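Local coordinates for protein N-alpha-acetyltransferase 35, NatC auxiliary subunit (Saccharomyces cerevisiae, PDB 6YGA) that serves as the large auxiliary subunit of the yeast NatC N-terminal acetyltransferase, which acetylates the initiator methionine of L-A virus Gag protein, at residues B[476-487]-B[538-549]. Residues are numbered along the deposited sequence; the frame is centred on the assembly and turned at random.
Sequences SHHLETFLKDSQ and LNYLLKEINITK. With EDO (1,2-ethanediol), chain C; EDO (1,2-ethanediol), chain D.
L483 and L542 interlock at the middle of this helix pair: CD2 of L542 lies 3.6 Å from CB of L483, while CD1 of L483 reaches over to CB of L541 at 3.8 Å. One turn on, I545 packs among S476, L479, E480 and L483. In I545, CG1 anti to the backbone N (chi1 -167°) points the longer branch at helix 476-487, and I545 CD1 ends 3.7 Å from L479 CD2. Polar groups border this apolar seam. E480 crosses K549 at about a right angle; E480 OE1 and K549 NZ form a salt bridge at 3.2 Å whose hydrogen bond is weak, and the bond from N546 ND2 to E480 OE2 is weak as well; the stronger bond of N546 ND2 goes back to L542 O at 2.8 Å. Where Q487 meets L538 and N539, the extended Q487 side chain gives NE2 to N539 OD1 (3.1 Å), well off straight at 138°, and the same nitrogen also bonds K535 O. Further out, L444 and I448 of helix 433-456 pack on L479, and F371 of helix 360-372 touches both L483 and L538. The segment axes approach to 9.3 Å, their N-to-C directions 161° apart. With E480, L483, L542 and I545 as knobs in four-residue holes, the pair belongs to the antiparallel hairpin of helices 465-506 and 511-564, in the NAA35-like, TPR-related region.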
ATOM      1  N   SER B 476       2.423  27.570   1.780  1.00 37.41           N
ATOM      2  CA  SER B 476       1.561  28.170   0.765  1.00 37.52           C
ATOM      3  C   SER B 476       1.823  29.662   0.613  1.00 36.00           C
ATOM      4  O   SER B 476       1.686  30.207  -0.489  1.00 35.83           O
ATOM      5  CB  SER B 476       0.091  27.935   1.114  1.00 36.87           C
ATOM      6  OG  SER B 476      -0.188  26.558   1.285  1.00 37.44           O
ATOM      7  N   HIS B 477       2.180  30.342   1.704  1.00 36.91           N
ATOM      8  CA  HIS B 477       2.499  31.762   1.604  1.00 37.82           C
ATOM      9  C   HIS B 477       3.743  31.972   0.753  1.00 36.51           C
ATOM     10  O   HIS B 477       3.789  32.887  -0.076  1.00 36.75           O
ATOM     11  CB  HIS B 477       2.682  32.362   3.000  1.00 41.61           C
ATOM     12  CG  HIS B 477       2.977  33.832   3.000  1.00 50.03           C
ATOM     13  ND1 HIS B 477       4.262  34.332   3.006  1.00 52.73           N
ATOM     14  CD2 HIS B 477       2.155  34.908   3.009  1.00 51.84           C
ATOM     15  CE1 HIS B 477       4.218  35.653   3.013  1.00 54.29           C
ATOM     16  NE2 HIS B 477       2.951  36.027   3.015  1.00 54.24           N
ATOM     17  N   HIS B 478       4.755  31.116   0.925  1.00 36.19           N
ATOM     18  CA  HIS B 478       5.957  31.219   0.104  1.00 39.15           C
ATOM     19  C   HIS B 478       5.674  30.847  -1.346  1.00 39.60           C
ATOM     20  O   HIS B 478       6.243  31.446  -2.268  1.00 37.53           O
ATOM     21  CB  HIS B 478       7.067  30.337   0.676  1.00 41.33           C
ATOM     22  CG  HIS B 478       7.776  30.944   1.845  1.00 46.50           C
ATOM     23  ND1 HIS B 478       8.978  31.606   1.723  1.00 48.74           N
ATOM     24  CD2 HIS B 478       7.452  30.993   3.160  1.00 47.71           C
ATOM     25  CE1 HIS B 478       9.365  32.035   2.911  1.00 49.90           C
ATOM     26  NE2 HIS B 478       8.456  31.677   3.800  1.00 49.94           N
ATOM     27  N   LEU B 479       4.802  29.861  -1.572  1.00 37.78           N
ATOM     28  CA  LEU B 479       4.460  29.498  -2.943  1.00 39.07           C
ATOM     29  C   LEU B 479       3.680  30.612  -3.630  1.00 37.95           C
ATOM     30  O   LEU B 479       3.898  30.889  -4.815  1.00 37.24           O
ATOM     31  CB  LEU B 479       3.667  28.191  -2.964  1.00 39.14           C
ATOM     32  CG  LEU B 479       3.279  27.688  -4.356  1.00 36.73           C
ATOM     33  CD1 LEU B 479       4.489  27.657  -5.278  1.00 34.24           C
ATOM     34  CD2 LEU B 479       2.645  26.314  -4.265  1.00 35.92           C
ATOM     35  N   GLU B 480       2.776  31.272  -2.902  1.00 37.11           N
ATOM     36  CA  GLU B 480       2.017  32.364  -3.503  1.00 39.03           C
ATOM     37  C   GLU B 480       2.926  33.545  -3.831  1.00 38.10           C
ATOM     38  O   GLU B 480       2.790  34.164  -4.893  1.00 35.24           O
ATOM     39  CB  GLU B 480       0.879  32.793  -2.576  1.00 44.15           C
ATOM     40  CG  GLU B 480      -0.103  33.771  -3.210  1.00 52.83           C
ATOM     41  CD  GLU B 480      -0.409  34.953  -2.314  1.00 60.44           C
ATOM     42  OE1 GLU B 480       0.197  35.044  -1.225  1.00 64.16           O
ATOM     43  OE2 GLU B 480      -1.251  35.791  -2.698  1.00 63.31           O
ATOM     44  N   THR B 481       3.868  33.860  -2.936  1.00 38.09           N
ATOM     45  CA  THR B 481       4.829  34.929  -3.205  1.00 37.59           C
ATOM     46  C   THR B 481       5.674  34.610  -4.431  1.00 38.64           C
ATOM     47  O   THR B 481       5.892  35.474  -5.290  1.00 39.42           O
ATOM     48  CB  THR B 481       5.727  35.151  -1.988  1.00 37.94           C
ATOM     49  OG1 THR B 481       4.936  35.583  -0.873  1.00 38.35           O
ATOM     50  CG2 THR B 481       6.788  36.199  -2.286  1.00 34.63           C
ATOM     51  N   PHE B 482       6.155  33.369  -4.529  1.00 39.63           N
ATOM     52  CA  PHE B 482       6.914  32.947  -5.701  1.00 37.53           C
ATOM     53  C   PHE B 482       6.072  33.036  -6.968  1.00 38.77           C
ATOM     54  O   PHE B 482       6.541  33.533  -7.997  1.00 39.35           O
ATOM     55  CB  PHE B 482       7.436  31.525  -5.487  1.00 36.39           C
ATOM     56  CG  PHE B 482       7.955  30.863  -6.732  1.00 37.22           C
ATOM     57  CD1 PHE B 482       9.230  31.141  -7.205  1.00 37.42           C
ATOM     58  CD2 PHE B 482       7.176  29.943  -7.417  1.00 36.61           C
ATOM     59  CE1 PHE B 482       9.712  30.525  -8.346  1.00 37.80           C
ATOM     60  CE2 PHE B 482       7.651  29.323  -8.559  1.00 36.87           C
ATOM     61  CZ  PHE B 482       8.921  29.613  -9.023  1.00 38.12           C
ATOM     62  N   LEU B 483       4.822  32.567  -6.912  1.00 38.10           N
ATOM     63  CA  LEU B 483       3.973  32.619  -8.099  1.00 38.69           C
ATOM     64  C   LEU B 483       3.640  34.054  -8.485  1.00 40.02           C
ATOM     65  O   LEU B 483       3.549  34.375  -9.676  1.00 40.95           O
ATOM     66  CB  LEU B 483       2.692  31.822  -7.870  1.00 36.43           C
ATOM     67  CG  LEU B 483       2.821  30.302  -7.828  1.00 37.42           C
ATOM     68  CD1 LEU B 483       1.482  29.696  -7.462  1.00 38.55           C
ATOM     69  CD2 LEU B 483       3.327  29.751  -9.159  1.00 36.59           C
ATOM     70  N   LYS B 484       3.452  34.932  -7.496  1.00 40.12           N
ATOM     71  CA  LYS B 484       3.114  36.319  -7.802  1.00 44.58           C
ATOM     72  C   LYS B 484       4.268  37.019  -8.508  1.00 45.33           C
ATOM     73  O   LYS B 484       4.054  37.776  -9.463  1.00 43.91           O
ATOM     74  CB  LYS B 484       2.734  37.065  -6.522  1.00 48.45           C
ATOM     75  CG  LYS B 484       2.111  38.429  -6.770  1.00 54.55           C
ATOM     76  CD  LYS B 484       0.823  38.289  -7.566  1.00 58.42           C
ATOM     77  CE  LYS B 484       0.314  39.628  -8.063  1.00 61.94           C
ATOM     78  NZ  LYS B 484      -0.972  39.462  -8.796  1.00 64.00           N
ATOM     79  N   ASP B 485       5.500  36.771  -8.053  1.00 45.35           N
ATOM     80  CA  ASP B 485       6.670  37.316  -8.731  1.00 45.54           C
ATOM     81  C   ASP B 485       6.815  36.733 -10.131  1.00 44.20           C
ATOM     82  O   ASP B 485       7.165  37.450 -11.075  1.00 46.22           O
ATOM     83  CB  ASP B 485       7.927  37.050  -7.903  1.00 49.15           C
ATOM     84  CG  ASP B 485       7.886  37.719  -6.536  1.00 58.53           C
ATOM     85  OD1 ASP B 485       6.973  38.537  -6.289  1.00 62.91           O
ATOM     86  OD2 ASP B 485       8.771  37.427  -5.706  1.00 60.85           O
ATOM     87  N   SER B 486       6.549  35.431 -10.286  1.00 41.84           N
ATOM     88  CA  SER B 486       6.589  34.821 -11.611  1.00 41.54           C
ATOM     89  C   SER B 486       5.602  35.495 -12.556  1.00 42.57           C
ATOM     90  O   SER B 486       5.929  35.763 -13.717  1.00 42.61           O
ATOM     91  CB  SER B 486       6.293  33.323 -11.516  1.00 42.29           C
ATOM     92  OG  SER B 486       7.247  32.650 -10.713  1.00 44.38           O
ATOM     93  N   GLN B 487       4.389  35.782 -12.074  1.00 43.77           N
ATOM     94  CA  GLN B 487       3.382  36.396 -12.930  1.00 47.28           C
ATOM     95  C   GLN B 487       3.711  37.851 -13.231  1.00 50.25           C
ATOM     96  O   GLN B 487       3.346  38.358 -14.299  1.00 52.48           O
ATOM     97  CB  GLN B 487       1.997  36.285 -12.289  1.00 47.26           C
ATOM     98  CG  GLN B 487       0.861  36.564 -13.258  1.00 52.69           C
ATOM     99  CD  GLN B 487      -0.502  36.432 -12.619  1.00 57.48           C
ATOM    100  OE1 GLN B 487      -0.797  37.084 -11.617  1.00 57.92           O
ATOM    101  NE2 GLN B 487      -1.345  35.582 -13.197  1.00 58.60           N
ATOM    102  N   LEU B 538      -0.767  30.868 -14.573  1.00 40.80           N
ATOM    103  CA  LEU B 538      -0.354  31.338 -13.253  1.00 41.97           C
ATOM    104  C   LEU B 538      -1.516  31.968 -12.501  1.00 43.40           C
ATOM    105  O   LEU B 538      -1.544  31.950 -11.265  1.00 43.64           O
ATOM    106  CB  LEU B 538       0.798  32.336 -13.379  1.00 41.23           C
ATOM    107  CG  LEU B 538       2.108  31.774 -13.930  1.00 41.61           C
ATOM    108  CD1 LEU B 538       3.127  32.878 -14.147  1.00 43.51           C
ATOM    109  CD2 LEU B 538       2.658  30.710 -12.993  1.00 41.65           C
ATOM    110  N   ASN B 539      -2.484  32.529 -13.227  1.00 45.06           N
ATOM    111  CA  ASN B 539      -3.675  33.060 -12.578  1.00 48.44           C
ATOM    112  C   ASN B 539      -4.450  31.954 -11.873  1.00 46.02           C
ATOM    113  O   ASN B 539      -4.974  32.157 -10.772  1.00 46.05           O
ATOM    114  CB  ASN B 539      -4.554  33.763 -13.606  1.00 54.16           C
ATOM    115  CG  ASN B 539      -5.050  35.097 -13.121  1.00 61.96           C
ATOM    116  OD1 ASN B 539      -4.365  36.113 -13.256  1.00 65.40           O
ATOM    117  ND2 ASN B 539      -6.245  35.110 -12.544  1.00 64.82           N
ATOM    118  N   TYR B 540      -4.529  30.774 -12.492  1.00 43.46           N
ATOM    119  CA  TYR B 540      -5.212  29.650 -11.861  1.00 44.06           C
ATOM    120  C   TYR B 540      -4.428  29.124 -10.663  1.00 42.06           C
ATOM    121  O   TYR B 540      -5.017  28.817  -9.619  1.00 41.40           O
ATOM    122  CB  TYR B 540      -5.442  28.537 -12.884  1.00 44.18           C
ATOM    123  CG  TYR B 540      -5.688  27.179 -12.263  1.00 44.65           C
ATOM    124  CD1 TYR B 540      -6.853  26.920 -11.555  1.00 43.43           C
ATOM    125  CD2 TYR B 540      -4.755  26.156 -12.391  1.00 45.60           C
ATOM    126  CE1 TYR B 540      -7.082  25.680 -10.984  1.00 46.33           C
ATOM    127  CE2 TYR B 540      -4.977  24.910 -11.825  1.00 45.25           C
ATOM    128  CZ  TYR B 540      -6.144  24.678 -11.122  1.00 46.45           C
ATOM    129  OH  TYR B 540      -6.380  23.445 -10.552  1.00 46.35           O
ATOM    130  N   LEU B 541      -3.103  29.011 -10.794  1.00 38.47           N
ATOM    131  CA  LEU B 541      -2.290  28.530  -9.681  1.00 35.55           C
ATOM    132  C   LEU B 541      -2.383  29.469  -8.486  1.00 37.24           C
ATOM    133  O   LEU B 541      -2.404  29.019  -7.334  1.00 36.86           O
ATOM    134  CB  LEU B 541      -0.835  28.371 -10.122  1.00 33.18           C
ATOM    135  CG  LEU B 541      -0.539  27.271 -11.143  1.00 33.02           C
ATOM    136  CD1 LEU B 541       0.935  27.271 -11.505  1.00 33.12           C
ATOM    137  CD2 LEU B 541      -0.963  25.911 -10.607  1.00 32.76           C
ATOM    138  N   LEU B 542      -2.436  30.778  -8.739  1.00 38.01           N
ATOM    139  CA  LEU B 542      -2.568  31.733  -7.645  1.00 40.81           C
ATOM    140  C   LEU B 542      -3.910  31.583  -6.945  1.00 41.84           C
ATOM    141  O   LEU B 542      -3.988  31.660  -5.714  1.00 42.22           O
ATOM    142  CB  LEU B 542      -2.382  33.158  -8.165  1.00 42.09           C
ATOM    143  CG  LEU B 542      -0.932  33.587  -8.386  1.00 41.69           C
ATOM    144  CD1 LEU B 542      -0.861  34.875  -9.192  1.00 39.25           C
ATOM    145  CD2 LEU B 542      -0.236  33.756  -7.046  1.00 41.81           C
ATOM    146  N   LYS B 543      -4.981  31.361  -7.713  1.00 41.60           N
ATOM    147  CA  LYS B 543      -6.292  31.150  -7.105  1.00 44.11           C
ATOM    148  C   LYS B 543      -6.334  29.847  -6.316  1.00 43.52           C
ATOM    149  O   LYS B 543      -6.942  29.788  -5.241  1.00 42.14           O
ATOM    150  CB  LYS B 543      -7.384  31.158  -8.175  1.00 48.36           C
ATOM    151  CG  LYS B 543      -8.111  32.482  -8.295  1.00 54.87           C
ATOM    152  CD  LYS B 543      -9.531  32.295  -8.805  1.00 60.00           C
ATOM    153  CE  LYS B 543     -10.330  33.576  -8.642  1.00 64.81           C
ATOM    154  NZ  LYS B 543     -10.383  34.013  -7.219  1.00 65.60           N
ATOM    155  N   GLU B 544      -5.699  28.792  -6.829  1.00 42.89           N
ATOM    156  CA  GLU B 544      -5.711  27.524  -6.109  1.00 44.94           C
ATOM    157  C   GLU B 544      -4.880  27.600  -4.835  1.00 41.67           C
ATOM    158  O   GLU B 544      -5.300  27.096  -3.787  1.00 42.58           O
ATOM    159  CB  GLU B 544      -5.209  26.392  -7.003  1.00 52.00           C
ATOM    160  CG  GLU B 544      -5.149  25.059  -6.276  1.00 58.87           C
ATOM    161  CD  GLU B 544      -4.964  23.880  -7.204  1.00 65.88           C
ATOM    162  OE1 GLU B 544      -3.951  23.846  -7.934  1.00 71.18           O
ATOM    163  OE2 GLU B 544      -5.835  22.985  -7.202  1.00 67.63           O
ATOM    164  N   ILE B 545      -3.703  28.226  -4.901  1.00 38.81           N
ATOM    165  CA  ILE B 545      -2.846  28.279  -3.720  1.00 35.96           C
ATOM    166  C   ILE B 545      -3.442  29.198  -2.662  1.00 35.87           C
ATOM    167  O   ILE B 545      -3.248  28.978  -1.460  1.00 37.81           O
ATOM    168  CB  ILE B 545      -1.413  28.699  -4.104  1.00 37.66           C
ATOM    169  CG1 ILE B 545      -0.460  28.448  -2.936  1.00 38.83           C
ATOM    170  CG2 ILE B 545      -1.357  30.160  -4.514  1.00 39.28           C
ATOM    171  CD1 ILE B 545      -0.466  27.007  -2.451  1.00 38.75           C
ATOM    172  N   ASN B 546      -4.179  30.232  -3.076  1.00 34.29           N
ATOM    173  CA  ASN B 546      -4.850  31.084  -2.101  1.00 35.67           C
ATOM    174  C   ASN B 546      -5.998  30.352  -1.418  1.00 35.23           C
ATOM    175  O   ASN B 546      -6.298  30.626  -0.250  1.00 34.43           O
ATOM    176  CB  ASN B 546      -5.347  32.366  -2.768  1.00 36.84           C
ATOM    177  CG  ASN B 546      -4.297  33.461  -2.774  1.00 42.25           C
ATOM    178  OD1 ASN B 546      -3.969  34.023  -1.728  1.00 44.70           O
ATOM    179  ND2 ASN B 546      -3.769  33.771  -3.951  1.00 43.43           N
ATOM    180  N   ILE B 547      -6.642  29.417  -2.120  1.00 34.77           N
ATOM    181  CA  ILE B 547      -7.651  28.581  -1.480  1.00 36.52           C
ATOM    182  C   ILE B 547      -7.001  27.686  -0.435  1.00 37.16           C
ATOM    183  O   ILE B 547      -7.485  27.572   0.698  1.00 38.47           O
ATOM    184  CB  ILE B 547      -8.418  27.762  -2.532  1.00 34.55           C
ATOM    185  CG1 ILE B 547      -9.303  28.680  -3.370  1.00 34.77           C
ATOM    186  CG2 ILE B 547      -9.258  26.682  -1.870  1.00 30.50           C
ATOM    187  CD1 ILE B 547      -9.949  27.984  -4.541  1.00 35.28           C
ATOM    188  N   THR B 548      -5.880  27.053  -0.797  1.00 35.69           N
ATOM    189  CA  THR B 548      -5.138  26.239   0.161  1.00 35.82           C
ATOM    190  C   THR B 548      -4.693  27.075   1.352  1.00 36.80           C
ATOM    191  O   THR B 548      -4.833  26.657   2.507  1.00 37.50           O
ATOM    192  CB  THR B 548      -3.924  25.599  -0.516  1.00 36.64           C
ATOM    193  OG1 THR B 548      -4.362  24.654  -1.498  1.00 39.72           O
ATOM    194  CG2 THR B 548      -3.051  24.887   0.509  1.00 34.83           C
ATOM    195  N   LYS B 549      -4.154  28.266   1.083  1.00 36.59           N
ATOM    196  CA  LYS B 549      -3.673  29.131   2.154  1.00 36.95           C
ATOM    197  C   LYS B 549      -4.804  29.515   3.099  1.00 37.39           C
ATOM    198  O   LYS B 549      -4.644  29.465   4.323  1.00 37.87           O
ATOM    199  CB  LYS B 549      -3.024  30.379   1.553  1.00 39.32           C
ATOM    200  CG  LYS B 549      -1.902  30.971   2.382  1.00 45.71           C
ATOM    201  CD  LYS B 549      -1.361  32.243   1.739  1.00 49.38           C
ATOM    202  CE  LYS B 549      -2.400  33.352   1.774  1.00 54.89           C
ATOM    203  NZ  LYS B 549      -1.909  34.626   1.178  1.00 59.42           N
TER
HETATM  204  C1  EDO C 820      -6.994  23.999  -2.939  1.00 48.30           C
HETATM  205  O1  EDO C 820      -6.348  23.130  -1.997  1.00 47.03           O
HETATM  206  C2  EDO C 820      -7.318  23.247  -4.222  1.00 51.13           C
HETATM  207  O2  EDO C 820      -6.204  22.443  -4.623  1.00 55.20           O
HETATM  208  C1  EDO D 824      -5.446  18.274  -7.275  1.00 67.99           C
HETATM  209  O1  EDO D 824      -5.059  17.378  -6.228  1.00 69.22           O
HETATM  210  C2  EDO D 824      -5.172  19.709  -6.841  1.00 67.69           C
HETATM  211  O2  EDO D 824      -5.459  20.603  -7.924  1.00 68.10           O